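PDB 2R7L: 5-formaminoimidazole-4-carboxamide-1-(beta)-D-ribofuranosyl 5'-monophosphate synthetase from Methanocaldococcus jannaschii, which catalyses the folate-independent, ATP- and formate-dependent formylation of AICAR to FAICAR in purine biosynthesis. Local coordinates for residues S42-M48 with A61-V67; S29-L33 with S338-R342; L131-L137 with K277-A282; N115-W121 with L285-I291. The contacts are given in a common frame with arbitrary orientation. Numbering follows the deposited sequence.

Contact 1. Residues S42-M48 with A61-V67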
loop_
_atom_site.group_PDB
_atom_site.type_symbol
_atom_site.label_atom_id
_atom_site.label_comp_id
_atom_site.label_asym_id
_atom_site.label_seq_id
_atom_site.Cartn_x
_atom_site.Cartn_y
_atom_site.Cartn_z
ATOM N N SER A 42 -2.207 -21.545 -1.728
ATOM C CA SER A 42 -3.486 -22.015 -1.243
ATOM C C SER A 42 -3.194 -22.778 0.060
ATOM O O SER A 42 -2.155 -23.420 0.183
ATOM C CB SER A 42 -4.157 -22.922 -2.273
ATOM O OG SER A 42 -5.504 -23.175 -1.911
ATOM N N THR A 43 -4.096 -22.686 1.032
ATOM C CA THR A 43 -3.818 -23.193 2.375
ATOM C C THR A 43 -4.780 -24.285 2.824
ATOM O O THR A 43 -5.973 -24.239 2.521
ATOM C CB THR A 43 -3.919 -22.077 3.416
ATOM O OG1 THR A 43 -5.202 -21.452 3.301
ATOM C CG2 THR A 43 -2.824 -21.041 3.217
ATOM N N VAL A 44 -4.251 -25.241 3.586
ATOM C CA VAL A 44 -5.056 -26.318 4.167
ATOM C C VAL A 44 -5.027 -26.252 5.698
ATOM O O VAL A 44 -3.962 -26.178 6.308
ATOM C CB VAL A 44 -4.543 -27.701 3.711
ATOM C CG1 VAL A 44 -5.416 -28.808 4.281
ATOM C CG2 VAL A 44 -4.493 -27.774 2.184
ATOM N N CYS A 45 -6.201 -26.278 6.309
ATOM C CA CYS A 45 -6.309 -26.222 7.756
ATOM C C CYS A 45 -7.003 -27.459 8.322
ATOM O O CYS A 45 -8.180 -27.694 8.055
ATOM C CB CYS A 45 -7.087 -24.977 8.163
ATOM S SG CYS A 45 -7.325 -24.774 9.930
ATOM N N ILE A 46 -6.276 -28.247 9.111
ATOM C CA ILE A 46 -6.903 -29.345 9.840
ATOM C C ILE A 46 -7.705 -28.787 11.012
ATOM O O ILE A 46 -7.168 -28.063 11.856
ATOM C CB ILE A 46 -5.876 -30.356 10.351
ATOM C CG1 ILE A 46 -4.946 -30.777 9.219
ATOM C CG2 ILE A 46 -6.582 -31.565 10.945
ATOM C CD1 ILE A 46 -3.882 -31.759 9.642
ATOM N N THR A 47 -8.992 -29.110 11.054
ATOM C CA THR A 47 -9.877 -28.569 12.073
ATOM C C THR A 47 -10.907 -29.618 12.531
ATOM O O THR A 47 -10.808 -30.788 12.169
ATOM C CB THR A 47 -10.573 -27.298 11.561
ATOM O OG1 THR A 47 -11.320 -26.693 12.619
ATOM C CG2 THR A 47 -11.510 -27.626 10.395
ATOM N N MET A 48 -11.877 -29.200 13.341
ATOM C CA MET A 48 -12.911 -30.104 13.832
ATOM C C MET A 48 -14.135 -29.310 14.243
ATOM O O MET A 48 -14.057 -28.096 14.431
ATOM C CB MET A 48 -12.405 -30.977 15.002
ATOM C CG MET A 48 -11.847 -30.216 16.210
ATOM S SD MET A 48 -11.479 -31.264 17.651
ATOM C CE MET A 48 -13.125 -31.434 18.337
ATOM N N ALA A 61 -8.325 -20.037 5.474
ATOM C CA ALA A 61 -8.055 -21.372 4.957
ATOM C C ALA A 61 -8.892 -21.660 3.722
ATOM O O ALA A 61 -10.102 -21.417 3.704
ATOM C CB ALA A 61 -8.300 -22.423 6.029
ATOM N N ASP A 62 -8.238 -22.179 2.690
ATOM C CA ASP A 62 -8.920 -22.485 1.442
ATOM C C ASP A 62 -9.588 -23.850 1.499
ATOM O O ASP A 62 -10.708 -24.012 1.028
ATOM C CB ASP A 62 -7.942 -22.427 0.269
ATOM C CG ASP A 62 -7.453 -21.019 -0.016
ATOM O OD1 ASP A 62 -8.226 -20.054 0.186
ATOM O OD2 ASP A 62 -6.293 -20.882 -0.453
ATOM N N LYS A 63 -8.889 -24.828 2.073
ATOM C CA LYS A 63 -9.423 -26.177 2.217
ATOM C C LYS A 63 -9.414 -26.590 3.691
ATOM O O LYS A 63 -8.421 -26.393 4.389
ATOM C CB LYS A 63 -8.578 -27.164 1.406
ATOM C CG LYS A 63 -9.367 -28.266 0.689
ATOM C CD LYS A 63 -10.553 -28.770 1.506
ATOM C CE LYS A 63 -11.174 -30.025 0.906
ATOM N NZ LYS A 63 -10.381 -31.243 1.234
ATOM N N PHE A 64 -10.521 -27.156 4.163
ATOM C CA PHE A 64 -10.575 -27.737 5.505
ATOM C C PHE A 64 -10.525 -29.259 5.450
ATOM O O PHE A 64 -11.250 -29.881 4.673
ATOM C CB PHE A 64 -11.849 -27.312 6.231
ATOM C CG PHE A 64 -11.921 -25.846 6.514
ATOM C CD1 PHE A 64 -11.220 -25.299 7.576
ATOM C CD2 PHE A 64 -12.682 -25.008 5.714
ATOM C CE1 PHE A 64 -11.283 -23.947 7.841
ATOM C CE2 PHE A 64 -12.747 -23.652 5.971
ATOM C CZ PHE A 64 -12.046 -23.121 7.039
ATOM N N ILE A 65 -9.662 -29.850 6.271
ATOM C CA ILE A 65 -9.693 -31.291 6.528
ATOM C C ILE A 65 -10.211 -31.517 7.942
ATOM O O ILE A 65 -9.463 -31.355 8.905
ATOM C CB ILE A 65 -8.294 -31.921 6.425
ATOM C CG1 ILE A 65 -7.689 -31.664 5.049
ATOM C CG2 ILE A 65 -8.360 -33.415 6.713
ATOM C CD1 ILE A 65 -6.307 -32.270 4.857
ATOM N N TYR A 66 -11.490 -31.863 8.068
ATOM C CA TYR A 66 -12.089 -32.125 9.373
ATOM C C TYR A 66 -11.685 -33.488 9.950
ATOM O O TYR A 66 -11.666 -34.494 9.243
ATOM C CB TYR A 66 -13.611 -32.033 9.294
ATOM C CG TYR A 66 -14.136 -30.624 9.276
ATOM C CD1 TYR A 66 -14.725 -30.070 10.403
ATOM C CD2 TYR A 66 -14.039 -29.840 8.133
ATOM C CE1 TYR A 66 -15.206 -28.775 10.393
ATOM C CE2 TYR A 66 -14.511 -28.540 8.114
ATOM C CZ TYR A 66 -15.095 -28.015 9.245
ATOM O OH TYR A 66 -15.565 -26.724 9.230
ATOM N N VAL A 67 -11.350 -33.503 11.240
ATOM C CA VAL A 67 -11.090 -34.745 11.966
ATOM C C VAL A 67 -12.062 -34.864 13.137
ATOM O O VAL A 67 -12.624 -33.867 13.587
ATOM C CB VAL A 67 -9.640 -34.830 12.488
ATOM C CG1 VAL A 67 -8.676 -35.037 11.343
ATOM C CG2 VAL A 67 -9.273 -33.586 13.300
#
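Neighbouring parallel strands are joined by a regular exchange of amides and carbonyls, and S42-M48 with A61-V67 illustrates the rule. T43, C45 and T47 supply the main-chain groups on one side of the ladder. K63 N donates to T43 O (3.0 Å), C45 N to K63 O (2.9 Å), I65 N to C45 O (3.2 Å), T47 N to I65 O (3.1 Å) and V67 N to T47 O (2.9 Å). CA-H...O contacts accompany these bonds, as from V44 CA to K63 O at 3.4 Å.

Polar side chains close the leading end. D62 OD2 accepts from S42 OG (2.8 Å) and from T43 N (3.2 Å), while D62 N donates to T43 OG1 (3.2 Å), a hydroxyl also hydrogen-bonded to V60 O; D62 OD1 forms a salt bridge with K37. The S42 hydroxyl also meets S42 of a second subunit, so this end borders a subunit interface.

Apolar contacts fill both faces. V44 CG1 lies 3.6 Å from I65 CD1 on one; on the other, C45 CB approaches A61 CB at 3.5 Å, and T47 CG2 sits 3.7 Å above the centroid of the Y66 ring, a CH-pi contact.

Helix 53-57, which packs on C45 and F64, links the strands in a beta-alpha-beta crossover, the repeating unit of the Rossmann-like N-terminal domain with its four-stranded parallel sheet.

Contact 2. Residues S29-L33 with S338-R342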
loop_
_atom_site.group_PDB
_atom_site.type_symbol
_atom_site.label_atom_id
_atom_site.label_comp_id
_atom_site.label_asym_id
_atom_site.label_seq_id
_atom_site.Cartn_x
_atom_site.Cartn_y
_atom_site.Cartn_z
ATOM N N SER A 29 -1.724 -20.930 13.954
ATOM C CA SER A 29 -2.132 -21.198 12.578
ATOM C C SER A 29 -2.682 -19.963 11.854
ATOM O O SER A 29 -2.499 -19.818 10.647
ATOM C CB SER A 29 -3.146 -22.337 12.528
ATOM O OG SER A 29 -4.379 -21.919 13.080
ATOM N N LEU A 30 -3.343 -19.074 12.585
ATOM C CA LEU A 30 -3.963 -17.900 11.957
ATOM C C LEU A 30 -3.006 -17.103 11.078
ATOM O O LEU A 30 -3.370 -16.728 9.969
ATOM C CB LEU A 30 -4.627 -16.991 12.984
ATOM C CG LEU A 30 -5.982 -17.494 13.492
ATOM C CD1 LEU A 30 -6.532 -16.574 14.568
ATOM C CD2 LEU A 30 -6.955 -17.631 12.352
ATOM N N HIS A 31 -1.791 -16.850 11.554
ATOM C CA HIS A 31 -0.829 -16.113 10.743
ATOM C C HIS A 31 0.037 -17.028 9.890
ATOM O O HIS A 31 0.617 -16.594 8.899
ATOM C CB HIS A 31 0.012 -15.132 11.572
ATOM C CG HIS A 31 0.859 -15.776 12.626
ATOM N ND1 HIS A 31 2.111 -16.289 12.366
ATOM C CD2 HIS A 31 0.645 -15.960 13.950
ATOM C CE1 HIS A 31 2.623 -16.780 13.479
ATOM N NE2 HIS A 31 1.758 -16.582 14.457
ATOM N N ILE A 32 0.114 -18.301 10.265
ATOM C CA ILE A 32 0.732 -19.287 9.399
ATOM C C ILE A 32 -0.069 -19.397 8.104
ATOM O O ILE A 32 0.502 -19.454 7.011
ATOM C CB ILE A 32 0.804 -20.683 10.060
ATOM C CG1 ILE A 32 1.924 -20.729 11.100
ATOM C CG2 ILE A 32 1.030 -21.766 9.004
ATOM C CD1 ILE A 32 1.888 -21.980 11.997
ATOM N N LEU A 33 -1.393 -19.435 8.233
ATOM C CA LEU A 33 -2.263 -19.560 7.076
ATOM C C LEU A 33 -2.389 -18.212 6.348
ATOM O O LEU A 33 -2.246 -18.147 5.123
ATOM C CB LEU A 33 -3.632 -20.120 7.483
ATOM C CG LEU A 33 -3.651 -21.530 8.091
ATOM C CD1 LEU A 33 -5.060 -21.942 8.507
ATOM C CD2 LEU A 33 -3.046 -22.566 7.144
ATOM N N SER A 338 4.442 -10.854 9.366
ATOM C CA SER A 338 4.336 -11.797 10.483
ATOM C C SER A 338 5.316 -12.952 10.330
ATOM O O SER A 338 5.897 -13.150 9.266
ATOM C CB SER A 338 2.923 -12.377 10.576
ATOM O OG SER A 338 2.662 -13.217 9.459
ATOM N N MET A 339 5.494 -13.722 11.402
ATOM C CA MET A 339 6.322 -14.917 11.339
ATOM C C MET A 339 5.747 -15.922 10.340
ATOM O O MET A 339 6.480 -16.525 9.557
ATOM C CB MET A 339 6.448 -15.564 12.720
ATOM C CG MET A 339 7.354 -16.781 12.729
ATOM S SD MET A 339 9.062 -16.398 12.320
ATOM C CE MET A 339 9.697 -15.749 13.867
ATOM N N GLY A 340 4.432 -16.106 10.377
ATOM C CA GLY A 340 3.759 -16.976 9.408
ATOM C C GLY A 340 4.070 -16.646 7.946
ATOM O O GLY A 340 4.252 -17.554 7.120
ATOM N N GLN A 341 4.126 -15.354 7.615
ATOM C CA GLN A 341 4.438 -14.930 6.250
ATOM C C GLN A 341 5.909 -15.112 5.909
ATOM O O GLN A 341 6.254 -15.384 4.756
ATOM C CB GLN A 341 4.036 -13.469 5.988
ATOM C CG GLN A 341 4.211 -13.096 4.511
ATOM C CD GLN A 341 3.756 -11.700 4.163
ATOM O OE1 GLN A 341 3.355 -10.921 5.031
ATOM N NE2 GLN A 341 3.823 -11.369 2.871
ATOM N N ARG A 342 6.769 -14.936 6.908
ATOM C CA ARG A 342 8.206 -15.176 6.765
ATOM C C ARG A 342 8.515 -16.651 6.499
ATOM O O ARG A 342 9.422 -16.975 5.733
ATOM C CB ARG A 342 8.960 -14.707 8.009
ATOM C CG ARG A 342 10.474 -14.874 7.907
ATOM C CD ARG A 342 11.034 -14.024 6.796
ATOM N NE ARG A 342 12.430 -14.322 6.469
ATOM C CZ ARG A 342 12.812 -15.254 5.598
ATOM N NH1 ARG A 342 11.902 -16.005 4.975
ATOM N NH2 ARG A 342 14.108 -15.446 5.359
HETATM O O HOH W 1 3.048 -19.912 6.552
#
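A helix start offers amides with no partner inside the helix, and nearby side chains commonly take them up. S338, the N-cap of helix 339-353, does so within its own segment: its OG accepts from Q341 N at 3.2 Å, while the same OG lies 3.9 Å from H31 CB. M339 follows, with its CB 4.1 Å from H31 CE1 and the end of its side chain leading away.

G340 is where the helices come closest. Its N donates a weak hydrogen bond to H31 ND1 (3.1 Å), and its CA approaches I32 CA to 3.8 Å and H31 O to 3.2 Å, the latter a CA-H...O contact. A CB here would fall 1.8 Å from H31 O, so only glycine permits such proximity. One water then bridges the two backbones, donating to I32 O at 2.6 Å and to G340 O at 2.7 Å. The side chain of Q341 leads away, its NE2 hydrogen-bonded to E39, and R342 forms salt bridges with E221 and E346.

The contact thus joins the N-terminal domain to the ATP-grasp part: helix 29-38 rests L33 on strand 43-47, while helix 339-353 sets M339 and R342 against strand 205-214.

Contact 3. Residues L131-L137 with K277-A282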
loop_
_atom_site.group_PDB
_atom_site.type_symbol
_atom_site.label_atom_id
_atom_site.label_comp_id
_atom_site.label_asym_id
_atom_site.label_seq_id
_atom_site.Cartn_x
_atom_site.Cartn_y
_atom_site.Cartn_z
ATOM N N LEU A 131 22.122 -27.965 24.815
ATOM C CA LEU A 131 22.221 -27.036 23.691
ATOM C C LEU A 131 22.571 -25.613 24.137
ATOM O O LEU A 131 23.535 -25.014 23.647
ATOM C CB LEU A 131 20.912 -27.047 22.895
ATOM C CG LEU A 131 20.763 -26.132 21.674
ATOM C CD1 LEU A 131 21.986 -26.178 20.756
ATOM C CD2 LEU A 131 19.506 -26.520 20.920
ATOM N N LEU A 132 21.792 -25.083 25.075
ATOM C CA LEU A 132 21.963 -23.703 25.535
ATOM C C LEU A 132 23.270 -23.500 26.270
ATOM O O LEU A 132 23.927 -22.466 26.121
ATOM C CB LEU A 132 20.802 -23.303 26.446
ATOM C CG LEU A 132 19.417 -23.301 25.795
ATOM C CD1 LEU A 132 18.327 -23.295 26.857
ATOM C CD2 LEU A 132 19.259 -22.116 24.833
ATOM N N ARG A 133 23.636 -24.491 27.078
ATOM C CA ARG A 133 24.897 -24.469 27.808
ATOM C C ARG A 133 26.060 -24.508 26.833
ATOM O O ARG A 133 26.985 -23.700 26.922
ATOM C CB ARG A 133 24.967 -25.649 28.789
ATOM C CG ARG A 133 26.375 -25.992 29.279
ATOM C CD ARG A 133 26.357 -26.997 30.433
ATOM N NE ARG A 133 25.531 -28.176 30.160
ATOM C CZ ARG A 133 25.960 -29.259 29.517
ATOM N NH1 ARG A 133 27.211 -29.316 29.066
ATOM N NH2 ARG A 133 25.135 -30.283 29.319
ATOM N N GLU A 134 26.006 -25.443 25.889
ATOM C CA GLU A 134 27.072 -25.586 24.898
ATOM C C GLU A 134 27.146 -24.413 23.921
ATOM O O GLU A 134 28.231 -24.033 23.478
ATOM C CB GLU A 134 26.930 -26.901 24.140
ATOM C CG GLU A 134 27.181 -28.122 24.998
ATOM C CD GLU A 134 27.554 -29.329 24.174
ATOM O OE1 GLU A 134 28.468 -29.208 23.325
ATOM O OE2 GLU A 134 26.935 -30.395 24.376
ATOM N N ALA A 135 25.992 -23.833 23.597
ATOM C CA ALA A 135 25.957 -22.633 22.762
ATOM C C ALA A 135 26.591 -21.459 23.490
ATOM O O ALA A 135 27.016 -20.484 22.871
ATOM C CB ALA A 135 24.528 -22.303 22.366
ATOM N N GLY A 136 26.644 -21.549 24.817
ATOM C CA GLY A 136 27.240 -20.487 25.622
ATOM C C GLY A 136 26.227 -19.441 26.042
ATOM O O GLY A 136 26.551 -18.259 26.153
ATOM N N LEU A 137 24.993 -19.871 26.279
ATOM C CA LEU A 137 23.941 -18.936 26.688
ATOM C C LEU A 137 23.676 -18.969 28.197
ATOM O O LEU A 137 23.611 -20.038 28.801
ATOM C CB LEU A 137 22.646 -19.213 25.919
ATOM C CG LEU A 137 22.710 -19.020 24.399
ATOM C CD1 LEU A 137 21.356 -19.266 23.772
ATOM C CD2 LEU A 137 23.200 -17.632 24.066
ATOM N N LYS A 277 24.787 -17.810 18.244
ATOM C CA LYS A 277 25.412 -18.909 18.988
ATOM C C LYS A 277 24.544 -20.152 19.034
ATOM O O LYS A 277 25.028 -21.259 18.805
ATOM C CB LYS A 277 25.754 -18.475 20.415
ATOM C CG LYS A 277 26.894 -17.490 20.517
ATOM C CD LYS A 277 27.112 -17.111 21.972
ATOM C CE LYS A 277 28.318 -16.216 22.148
ATOM N NZ LYS A 277 28.489 -15.859 23.580
ATOM N N LEU A 278 23.264 -19.980 19.338
ATOM C CA LEU A 278 22.345 -21.116 19.365
ATOM C C LEU A 278 22.352 -21.851 18.033
ATOM O O LEU A 278 22.324 -23.083 17.986
ATOM C CB LEU A 278 20.920 -20.663 19.705
ATOM C CG LEU A 278 19.889 -21.796 19.755
ATOM C CD1 LEU A 278 20.209 -22.761 20.893
ATOM C CD2 LEU A 278 18.484 -21.263 19.908
ATOM N N VAL A 279 22.390 -21.080 16.950
ATOM C CA VAL A 279 22.355 -21.626 15.597
ATOM C C VAL A 279 23.647 -22.367 15.240
ATOM O O VAL A 279 23.605 -23.475 14.710
ATOM C CB VAL A 279 22.028 -20.511 14.564
ATOM C CG1 VAL A 279 22.677 -20.785 13.209
ATOM C CG2 VAL A 279 20.515 -20.350 14.440
ATOM N N ALA A 280 24.785 -21.755 15.551
ATOM C CA ALA A 280 26.086 -22.351 15.272
ATOM C C ALA A 280 26.285 -23.679 16.001
ATOM O O ALA A 280 26.853 -24.614 15.441
ATOM C CB ALA A 280 27.209 -21.371 15.611
ATOM N N LYS A 281 25.805 -23.775 17.240
ATOM C CA LYS A 281 25.952 -25.016 17.996
ATOM C C LYS A 281 24.966 -26.085 17.547
ATOM O O LYS A 281 25.314 -27.262 17.488
ATOM C CB LYS A 281 25.831 -24.781 19.508
ATOM C CG LYS A 281 26.110 -26.037 20.363
ATOM C CD LYS A 281 27.551 -26.560 20.204
ATOM C CE LYS A 281 28.577 -25.505 20.620
ATOM N NZ LYS A 281 29.990 -25.884 20.302
ATOM N N ALA A 282 23.739 -25.683 17.236
ATOM C CA ALA A 282 22.710 -26.639 16.814
ATOM C C ALA A 282 23.066 -27.283 15.472
ATOM O O ALA A 282 22.618 -28.387 15.163
ATOM C CB ALA A 282 21.353 -25.968 16.740
#
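The axes of helix 131-135 and helix 277-282 cross at 105°, nearly perpendicular, and approach to 8.8 Å. The small side chain of A135 lets its CA come within 5.2 Å of L278 CA. At G136 the first helix stops in a Schellman motif: phi turns positive (90°), and L137 N reaches back to L132 O at 2.8 Å. Both helices lie against the antiparallel sheet of the ATP-grasp region, L278 on strand 292-300 and L132 on strand 306-312. No hydrogen bond spans the pair, and the grip is apolar. L278 CD1 meets L131 CG at 3.5 Å and L132 CD2 at 4.1 Å, while L137 CD1 lies 4.3 Å from L278 CB. L131 CD1 extends to A282 CB (4.1 Å). Toward solvent, the aliphatic parts of two lysines lie over the helix end: K281 CE is 3.2 Å from E134 O, and K277 CB is 3.4 Å from A135 O. The K281 ammonium group pairs with E284, and the E134 carboxylate with K130.

Contact 4. Residues N115-W121 with L285-I291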
loop_
_atom_site.group_PDB
_atom_site.type_symbol
_atom_site.label_atom_id
_atom_site.label_comp_id
_atom_site.label_asym_id
_atom_site.label_seq_id
_atom_site.Cartn_x
_atom_site.Cartn_y
_atom_site.Cartn_z
ATOM N N ASN A 115 13.490 -28.541 10.832
ATOM C CA ASN A 115 14.361 -29.678 11.120
ATOM C C ASN A 115 13.654 -30.645 12.060
ATOM O O ASN A 115 13.547 -30.400 13.257
ATOM C CB ASN A 115 15.699 -29.203 11.705
ATOM C CG ASN A 115 16.575 -30.354 12.178
ATOM O OD1 ASN A 115 16.167 -31.507 12.138
ATOM N ND2 ASN A 115 17.787 -30.037 12.630
ATOM N N ARG A 116 13.165 -31.740 11.492
ATOM C CA ARG A 116 12.338 -32.716 12.195
ATOM C C ARG A 116 13.014 -33.322 13.427
ATOM O O ARG A 116 12.361 -33.563 14.441
ATOM C CB ARG A 116 11.976 -33.840 11.229
ATOM C CG ARG A 116 10.713 -34.578 11.553
ATOM C CD ARG A 116 10.536 -35.711 10.570
ATOM N NE ARG A 116 9.136 -36.071 10.395
ATOM C CZ ARG A 116 8.414 -35.761 9.326
ATOM N NH1 ARG A 116 8.964 -35.085 8.323
ATOM N NH2 ARG A 116 7.143 -36.133 9.256
ATOM N N ARG A 117 14.314 -33.580 13.324
ATOM C CA ARG A 117 15.062 -34.219 14.403
ATOM C C ARG A 117 15.144 -33.320 15.640
ATOM O O ARG A 117 15.117 -33.799 16.773
ATOM C CB ARG A 117 16.479 -34.578 13.937
ATOM C CG ARG A 117 16.563 -35.551 12.759
ATOM C CD ARG A 117 16.255 -36.996 13.158
ATOM N NE ARG A 117 14.872 -37.365 12.863
ATOM C CZ ARG A 117 14.342 -38.563 13.099
ATOM N NH1 ARG A 117 15.077 -39.529 13.640
ATOM N NH2 ARG A 117 13.071 -38.794 12.794
ATOM N N ILE A 118 15.229 -32.013 15.414
ATOM C CA ILE A 118 15.502 -31.069 16.489
ATOM C C ILE A 118 14.281 -30.770 17.356
ATOM O O ILE A 118 14.393 -30.132 18.398
ATOM C CB ILE A 118 16.136 -29.767 15.956
ATOM C CG1 ILE A 118 17.027 -29.138 17.024
ATOM C CG2 ILE A 118 15.069 -28.799 15.452
ATOM C CD1 ILE A 118 17.677 -27.860 16.596
ATOM N N LEU A 119 13.118 -31.254 16.944
ATOM C CA LEU A 119 11.913 -31.058 17.730
ATOM C C LEU A 119 12.010 -31.823 19.049
ATOM O O LEU A 119 11.293 -31.529 20.008
ATOM C CB LEU A 119 10.674 -31.499 16.943
ATOM C CG LEU A 119 10.350 -30.733 15.648
ATOM C CD1 LEU A 119 9.055 -31.242 15.035
ATOM C CD2 LEU A 119 10.271 -29.233 15.890
ATOM N N ARG A 120 12.902 -32.804 19.085
ATOM C CA ARG A 120 13.083 -33.628 20.267
ATOM C C ARG A 120 13.958 -32.899 21.278
ATOM O O ARG A 120 13.811 -33.075 22.483
ATOM C CB ARG A 120 13.703 -34.972 19.888
ATOM C CG ARG A 120 13.281 -36.092 20.805
ATOM C CD ARG A 120 13.847 -37.418 20.368
ATOM N NE ARG A 120 12.894 -38.261 19.645
ATOM C CZ ARG A 120 11.684 -38.591 20.086
ATOM N NH1 ARG A 120 10.912 -39.384 19.357
ATOM N NH2 ARG A 120 11.235 -38.122 21.242
ATOM N N TRP A 121 14.858 -32.063 20.779
ATOM C CA TRP A 121 15.716 -31.267 21.640
ATOM C C TRP A 121 14.979 -30.116 22.331
ATOM O O TRP A 121 15.542 -29.445 23.197
ATOM C CB TRP A 121 16.908 -30.744 20.848
ATOM C CG TRP A 121 17.925 -31.803 20.565
ATOM C CD1 TRP A 121 17.737 -32.961 19.860
ATOM C CD2 TRP A 121 19.293 -31.809 20.988
ATOM N NE1 TRP A 121 18.906 -33.682 19.817
ATOM C CE2 TRP A 121 19.875 -32.997 20.503
ATOM C CE3 TRP A 121 20.082 -30.922 21.730
ATOM C CZ2 TRP A 121 21.210 -33.321 20.736
ATOM C CZ3 TRP A 121 21.408 -31.241 21.958
ATOM C CH2 TRP A 121 21.959 -32.431 21.464
ATOM N N LEU A 285 25.331 -30.116 16.770
ATOM C CA LEU A 285 24.654 -31.118 17.591
ATOM C C LEU A 285 23.479 -31.812 16.913
ATOM O O LEU A 285 23.209 -32.986 17.188
ATOM C CB LEU A 285 24.204 -30.518 18.930
ATOM C CG LEU A 285 25.236 -29.772 19.786
ATOM C CD1 LEU A 285 24.624 -29.400 21.136
ATOM C CD2 LEU A 285 26.514 -30.585 19.975
ATOM N N VAL A 286 22.761 -31.099 16.045
ATOM C CA VAL A 286 21.619 -31.708 15.353
ATOM C C VAL A 286 21.486 -31.234 13.899
ATOM O O VAL A 286 20.611 -30.425 13.594
ATOM C CB VAL A 286 20.277 -31.407 16.070
ATOM C CG1 VAL A 286 19.328 -32.587 15.933
ATOM C CG2 VAL A 286 20.500 -31.056 17.532
ATOM N N PRO A 287 22.337 -31.757 12.996
ATOM C CA PRO A 287 22.365 -31.281 11.607
ATOM C C PRO A 287 21.017 -31.425 10.893
ATOM O O PRO A 287 20.325 -32.437 11.072
ATOM C CB PRO A 287 23.424 -32.175 10.951
ATOM C CG PRO A 287 24.276 -32.653 12.092
ATOM C CD PRO A 287 23.315 -32.835 13.225
ATOM N N PRO A 288 20.640 -30.418 10.078
ATOM C CA PRO A 288 21.384 -29.191 9.773
ATOM C C PRO A 288 21.241 -28.062 10.793
ATOM O O PRO A 288 21.722 -26.954 10.552
ATOM C CB PRO A 288 20.772 -28.748 8.447
ATOM C CG PRO A 288 19.366 -29.224 8.519
ATOM C CD PRO A 288 19.372 -30.489 9.334
ATOM N N GLY A 289 20.591 -28.332 11.920
ATOM C CA GLY A 289 20.453 -27.324 12.965
ATOM C C GLY A 289 19.061 -26.730 13.007
ATOM O O GLY A 289 18.070 -27.424 12.761
ATOM N N MET A 290 18.987 -25.440 13.321
ATOM C CA MET A 290 17.713 -24.729 13.353
ATOM C C MET A 290 17.276 -24.410 11.931
ATOM O O MET A 290 18.086 -23.991 11.107
ATOM C CB MET A 290 17.845 -23.433 14.157
ATOM C CG MET A 290 18.454 -23.626 15.542
ATOM S SD MET A 290 17.270 -24.036 16.839
ATOM C CE MET A 290 15.891 -24.709 15.918
ATOM N N ILE A 291 16.000 -24.625 11.639
ATOM C CA ILE A 291 15.465 -24.271 10.329
ATOM C C ILE A 291 14.203 -23.440 10.505
ATOM O O ILE A 291 13.184 -23.931 10.988
ATOM C CB ILE A 291 15.171 -25.523 9.464
ATOM C CG1 ILE A 291 16.439 -26.369 9.278
ATOM C CG2 ILE A 291 14.581 -25.127 8.117
ATOM C CD1 ILE A 291 17.562 -25.674 8.537
#
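One amide side chain can tie two loops together: N115 of the ATP-grasp region closes an Asx turn in its own loop with OD1 and bonds the other loop with ND2. Within its own segment, N115 OD1 accepts weak hydrogen bonds from R117 N (3.0 Å) and I118 N (3.4 Å); I118 N also donates to N115 O at 3.2 Å. The carbonyl end of the amide thus faces the first amides of the helically wound residues that follow, through weak bonds.

The amino end faces the other loop. N115 ND2 donates to G289 O at 2.6 Å with nearly straight geometry, and weakly to V286 O at 3.0 Å. That second acceptor is shared, since G289 N also gives V286 O a weak bond of 2.7 Å across the turn containing the cis peptide between P287 and P288. G289 has a phi of 105°, backbone angles that themselves call for glycine. Charges elsewhere in the first loop look away from the contact: R120 pairs with D102, and R116 with the terminal carboxylate of S361.

Beside this polar core the packing is hydrophobic. I118 CD1 touches M290 CE at 3.7 Å, N115 CB lies 3.8 Å from I291 CG1, and W121 CZ3 is 3.8 Å from L285 CD1. V286 CG2 sits over the indole, 3.7 Å from the centroid of the five-membered ring of W121 and 13° off its normal.

From the N terminus, helix 29-38 opens contact 2, which is sealed only at 338-342 and so encloses all the others. Within that span contact 1 opens and closes early, completing its short loop inside the parallel sheet of the N-terminal domain. Contact 4 opens next at 115-121, and contact 3 at 131-137; the chain then passes through most of the ATP-grasp region before closing contact 3 at 277-282 and contact 4 at 285-291. No loops cross. Contacts 3 and 4 touch, with A282 against M290, as do contacts 1 and 2, with L33 against T43 and C45. Contact 2 ties the N-terminal Rossmann-like part to the C-terminal end of the ATP-grasp part.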